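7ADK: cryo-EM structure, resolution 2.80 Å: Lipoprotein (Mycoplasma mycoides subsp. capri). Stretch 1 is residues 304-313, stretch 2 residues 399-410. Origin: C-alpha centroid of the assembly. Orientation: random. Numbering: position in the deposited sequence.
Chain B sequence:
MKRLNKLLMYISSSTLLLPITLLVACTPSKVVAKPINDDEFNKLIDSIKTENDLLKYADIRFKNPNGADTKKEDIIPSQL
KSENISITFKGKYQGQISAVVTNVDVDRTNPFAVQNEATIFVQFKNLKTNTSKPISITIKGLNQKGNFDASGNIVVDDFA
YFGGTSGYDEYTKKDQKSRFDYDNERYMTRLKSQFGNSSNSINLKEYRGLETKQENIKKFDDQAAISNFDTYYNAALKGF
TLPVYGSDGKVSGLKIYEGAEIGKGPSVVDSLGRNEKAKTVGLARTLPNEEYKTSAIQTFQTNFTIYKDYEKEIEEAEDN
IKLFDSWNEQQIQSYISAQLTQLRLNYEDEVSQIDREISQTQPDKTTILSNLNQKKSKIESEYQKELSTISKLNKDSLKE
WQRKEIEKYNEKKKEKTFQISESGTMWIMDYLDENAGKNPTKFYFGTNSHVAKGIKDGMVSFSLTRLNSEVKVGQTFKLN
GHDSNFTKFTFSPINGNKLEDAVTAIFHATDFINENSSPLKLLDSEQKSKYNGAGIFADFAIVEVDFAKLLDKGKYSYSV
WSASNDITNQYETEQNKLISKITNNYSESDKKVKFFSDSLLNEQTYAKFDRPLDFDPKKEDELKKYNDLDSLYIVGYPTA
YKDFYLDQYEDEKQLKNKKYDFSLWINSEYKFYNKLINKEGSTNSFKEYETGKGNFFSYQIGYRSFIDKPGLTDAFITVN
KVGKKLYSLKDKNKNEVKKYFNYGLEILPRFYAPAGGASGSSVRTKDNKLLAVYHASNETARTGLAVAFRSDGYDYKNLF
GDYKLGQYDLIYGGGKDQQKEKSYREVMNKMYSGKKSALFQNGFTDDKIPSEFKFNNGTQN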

# COMPACT_ATOMS: atom_id res chain seq x y z
N PHE B 304 -11.75 10.94 -28.01
CA PHE B 304 -11.45 12.05 -27.09
C PHE B 304 -10.95 13.29 -27.84
O PHE B 304 -11.26 14.41 -27.44
N THR B 305 -10.24 13.15 -28.96
CA THR B 305 -9.85 14.31 -29.78
C THR B 305 -10.96 14.86 -30.68
O THR B 305 -10.98 16.06 -30.89
N ILE B 306 -11.94 14.06 -31.11
CA ILE B 306 -13.19 14.57 -31.70
C ILE B 306 -13.98 15.39 -30.66
O ILE B 306 -14.40 16.51 -30.95
N TYR B 307 -14.11 14.89 -29.43
CA TYR B 307 -14.69 15.64 -28.31
C TYR B 307 -13.92 16.95 -28.03
O TYR B 307 -14.52 18.03 -27.95
N LYS B 308 -12.58 16.90 -27.97
CA LYS B 308 -11.71 18.09 -27.85
C LYS B 308 -11.91 19.06 -29.02
O LYS B 308 -11.82 20.26 -28.79
N ASP B 309 -12.22 18.61 -30.23
CA ASP B 309 -12.51 19.49 -31.37
C ASP B 309 -13.85 20.24 -31.25
O ASP B 309 -13.93 21.45 -31.51
N TYR B 310 -14.91 19.58 -30.78
CA TYR B 310 -16.16 20.28 -30.42
C TYR B 310 -15.95 21.26 -29.26
O TYR B 310 -16.41 22.40 -29.34
N GLU B 311 -15.16 20.89 -28.24
CA GLU B 311 -14.75 21.83 -27.19
C GLU B 311 -13.99 23.04 -27.75
O GLU B 311 -14.27 24.17 -27.34
N LYS B 312 -13.07 22.85 -28.72
CA LYS B 312 -12.34 23.95 -29.37
C LYS B 312 -13.28 24.93 -30.05
O LYS B 312 -13.14 26.13 -29.81
N GLU B 313 -14.17 24.46 -30.93
CA GLU B 313 -14.75 25.35 -31.96
C GLU B 313 -16.28 25.47 -32.01
O GLU B 313 -16.79 26.30 -32.76
N LYS B 399 -0.10 19.02 -29.86
CA LYS B 399 -0.48 19.49 -31.21
C LYS B 399 -1.93 19.97 -31.31
O LYS B 399 -2.73 19.84 -30.38
N GLU B 400 -2.28 20.57 -32.43
CA GLU B 400 -3.58 21.17 -32.72
C GLU B 400 -4.01 20.88 -34.18
O GLU B 400 -3.22 20.37 -34.96
N TRP B 401 -5.26 21.18 -34.53
CA TRP B 401 -5.98 20.67 -35.71
C TRP B 401 -6.18 19.16 -35.63
O TRP B 401 -5.42 18.35 -36.15
N GLN B 402 -7.24 18.78 -34.91
CA GLN B 402 -7.44 17.41 -34.44
C GLN B 402 -7.54 16.37 -35.54
O GLN B 402 -7.10 15.26 -35.33
N ARG B 403 -8.04 16.68 -36.74
CA ARG B 403 -8.11 15.72 -37.85
C ARG B 403 -6.73 15.38 -38.44
O ARG B 403 -6.58 14.31 -39.03
N LYS B 404 -5.70 16.23 -38.24
CA LYS B 404 -4.28 15.90 -38.49
C LYS B 404 -3.68 15.09 -37.33
O LYS B 404 -2.89 14.18 -37.56
N GLU B 405 -4.08 15.36 -36.09
CA GLU B 405 -3.69 14.53 -34.94
C GLU B 405 -4.31 13.12 -35.04
O GLU B 405 -3.60 12.13 -34.86
N ILE B 406 -5.56 13.00 -35.47
CA ILE B 406 -6.25 11.73 -35.77
C ILE B 406 -5.59 10.99 -36.94
O ILE B 406 -5.51 9.77 -36.92
N GLU B 407 -5.05 11.69 -37.93
CA GLU B 407 -4.27 11.08 -39.01
C GLU B 407 -2.96 10.47 -38.47
O GLU B 407 -2.57 9.39 -38.92
N LYS B 408 -2.32 11.10 -37.48
CA LYS B 408 -1.18 10.52 -36.75
C LYS B 408 -1.60 9.32 -35.89
O LYS B 408 -0.97 8.28 -35.97
N TYR B 409 -2.67 9.43 -35.12
CA TYR B 409 -3.20 8.31 -34.32
C TYR B 409 -3.55 7.10 -35.18
O TYR B 409 -3.13 5.99 -34.86
N ASN B 410 -4.24 7.28 -36.29
CA ASN B 410 -4.63 6.19 -37.15
C ASN B 410 -3.44 5.51 -37.86
O ASN B 410 -3.57 4.35 -38.23

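Helices 304-313 and 402-410 run antiparallel, their axes at 173° and 9.7 Å apart at closest approach. The backbones come nearest at Thr305 and Gln402, whose CA atoms lie 6.1 Å apart. Thr305 points toward the partner and, with chi1 at p, fits as a knob among Gln402, Glu405, Ile406 and Tyr409. Its OG1 lies 3.4 Å from Ile406 CG1 and is hydrogen-bonded to a residue just outside the two stretches, while its CG2 is 3.4 Å from Gln402 NE2 and 3.6 Å from Tyr409 CE2, approaching that ring at its edge. Gln402 is folded: chi1 at m sets Gln402 CG 3.8 Å from Asp309 CB, and the fold continued by chi2 at m goes with the 2.7 Å hydrogen bond from Gln402 NE2 to Glu405 OE2, within its own helix (N-H...acceptor angle 144°). Ile406 (m, t) also points inward. Ile306 starts away, but with chi1 at m its CG1 comes to 3.8 Å from Ile406 CD1, an apolar contact. Farther along, Lys312 has an off-rotamer chi2 of -15°; its NZ forms a salt bridge with Glu311 OE2 at 2.8 Å, whereas Glu400 OE2 remains 4.5 Å from Lys312 NZ, beyond salt-bridge range. No hydrogen bond crosses between the stretches, so their direct contact, burying 393 Å² in total, rests on side-chain packing.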

# COMPACT_ATOMS: atom_id res chain seq x y z
CB PHE B 304 -10.47 11.60 -26.01
CG PHE B 304 -10.12 12.61 -24.92
CD1 PHE B 304 -11.06 13.55 -24.45
CD2 PHE B 304 -8.86 12.53 -24.30
CE1 PHE B 304 -10.74 14.40 -23.38
CE2 PHE B 304 -8.55 13.37 -23.22
CZ PHE B 304 -9.49 14.31 -22.76
CB THR B 305 -8.56 14.12 -30.58
OG1 THR B 305 -8.58 13.03 -31.44
CG2 THR B 305 -7.35 14.06 -29.66
CB ILE B 306 -14.03 13.43 -32.31
CG1 ILE B 306 -13.30 12.83 -33.54
CG2 ILE B 306 -15.43 13.91 -32.74
CD1 ILE B 306 -13.85 11.48 -33.99
CB TYR B 307 -14.75 14.73 -27.07
CG TYR B 307 -15.08 15.46 -25.78
CD1 TYR B 307 -14.03 16.00 -25.01
CD2 TYR B 307 -16.41 15.65 -25.37
CE1 TYR B 307 -14.31 16.73 -23.84
CE2 TYR B 307 -16.69 16.38 -24.20
CZ TYR B 307 -15.64 16.92 -23.44
OH TYR B 307 -15.90 17.63 -22.30
CB LYS B 308 -10.23 17.70 -27.66
CG LYS B 308 -9.94 17.18 -26.23
CD LYS B 308 -8.83 16.12 -26.06
CE LYS B 308 -7.40 16.54 -26.41
NZ LYS B 308 -6.40 15.50 -26.06
CB ASP B 309 -12.45 18.70 -32.69
CG ASP B 309 -12.21 19.57 -33.92
OD1 ASP B 309 -11.83 20.76 -33.77
OD2 ASP B 309 -12.37 19.07 -35.05
CB TYR B 310 -17.29 19.29 -30.12
CG TYR B 310 -17.75 18.42 -31.28
CD1 TYR B 310 -18.10 17.08 -31.05
CD2 TYR B 310 -17.90 18.96 -32.57
CE1 TYR B 310 -18.58 16.27 -32.10
CE2 TYR B 310 -18.36 18.16 -33.63
CZ TYR B 310 -18.69 16.81 -33.40
OH TYR B 310 -19.13 16.05 -34.43
CB GLU B 311 -13.93 21.09 -26.11
CG GLU B 311 -13.48 21.98 -24.93
CD GLU B 311 -12.12 22.67 -25.15
OE1 GLU B 311 -12.08 23.92 -25.15
OE2 GLU B 311 -11.07 21.99 -25.25
CB LYS B 312 -11.28 23.44 -30.37
CG LYS B 312 -10.04 22.70 -29.85
CD LYS B 312 -9.74 22.81 -28.36
CE LYS B 312 -8.71 21.76 -27.94
NZ LYS B 312 -8.58 21.64 -26.47
CB GLU B 313 -14.07 25.06 -33.32
CG GLU B 313 -14.10 26.20 -34.35
CD GLU B 313 -13.74 27.60 -33.83
OE1 GLU B 313 -14.23 28.60 -34.40
OE2 GLU B 313 -12.98 27.73 -32.84
CB LYS B 399 -0.15 18.41 -32.26
CG LYS B 399 1.35 18.24 -32.48
CD LYS B 399 1.66 17.42 -33.73
CE LYS B 399 3.16 17.37 -33.97
NZ LYS B 399 3.51 16.70 -35.23
CB GLU B 400 -3.52 22.67 -32.42
CG GLU B 400 -3.55 23.06 -30.93
CD GLU B 400 -4.90 22.81 -30.24
OE1 GLU B 400 -5.94 22.82 -30.91
OE2 GLU B 400 -4.94 22.69 -28.99
CB TRP B 401 -5.46 21.21 -37.06
CG TRP B 401 -6.07 20.62 -38.30
CD1 TRP B 401 -5.38 20.17 -39.37
CD2 TRP B 401 -7.48 20.30 -38.60
NE1 TRP B 401 -6.25 19.68 -40.33
CE2 TRP B 401 -7.55 19.73 -39.90
CE3 TRP B 401 -8.70 20.41 -37.90
CZ2 TRP B 401 -8.76 19.34 -40.49
CZ3 TRP B 401 -9.91 19.98 -38.45
CH2 TRP B 401 -9.94 19.45 -39.75
CB GLN B 402 -8.68 17.31 -33.54
CG GLN B 402 -8.66 18.23 -32.30
CD GLN B 402 -7.40 18.12 -31.44
OE1 GLN B 402 -6.92 19.10 -30.91
NE2 GLN B 402 -6.81 16.96 -31.33
CB ARG B 403 -9.12 16.21 -38.88
CG ARG B 403 -9.72 15.08 -39.73
CD ARG B 403 -10.90 15.60 -40.55
NE ARG B 403 -11.44 14.57 -41.45
CZ ARG B 403 -12.33 13.64 -41.19
NH1 ARG B 403 -12.86 13.46 -40.02
NH2 ARG B 403 -12.73 12.85 -42.13
CB LYS B 404 -3.49 17.20 -38.76
CG LYS B 404 -2.04 16.96 -39.18
CD LYS B 404 -1.25 18.26 -39.37
CE LYS B 404 -0.97 18.98 -38.06
NZ LYS B 404 -0.09 20.14 -38.22
CB GLU B 405 -4.06 15.29 -33.65
CG GLU B 405 -3.55 14.58 -32.39
CD GLU B 405 -3.31 15.54 -31.21
OE1 GLU B 405 -2.20 15.49 -30.62
OE2 GLU B 405 -4.19 16.36 -30.86
CB ILE B 406 -7.76 11.97 -36.03
CG1 ILE B 406 -8.46 12.41 -34.73
CG2 ILE B 406 -8.47 10.74 -36.61
CD1 ILE B 406 -9.78 13.14 -34.96
CB GLU B 407 -4.01 12.11 -40.12
CG GLU B 407 -3.30 11.59 -41.39
CD GLU B 407 -4.17 10.73 -42.31
OE1 GLU B 407 -5.26 10.27 -41.93
OE2 GLU B 407 -3.77 10.50 -43.45
CB LYS B 408 -0.43 11.59 -35.95
CG LYS B 408 0.82 11.01 -35.28
CD LYS B 408 1.56 12.02 -34.42
CE LYS B 408 2.67 11.34 -33.62
NZ LYS B 408 3.25 12.20 -32.59
CB TYR B 409 -4.44 8.77 -33.55
CG TYR B 409 -4.25 9.82 -32.48
CD1 TYR B 409 -2.98 10.14 -31.97
CD2 TYR B 409 -5.39 10.43 -31.94
CE1 TYR B 409 -2.86 11.05 -30.90
CE2 TYR B 409 -5.27 11.35 -30.89
CZ TYR B 409 -4.00 11.65 -30.36
OH TYR B 409 -3.88 12.54 -29.34
CB ASN B 410 -5.73 6.69 -38.11
CG ASN B 410 -6.54 5.57 -38.71
OD1 ASN B 410 -6.18 4.97 -39.71
ND2 ASN B 410 -7.68 5.26 -38.13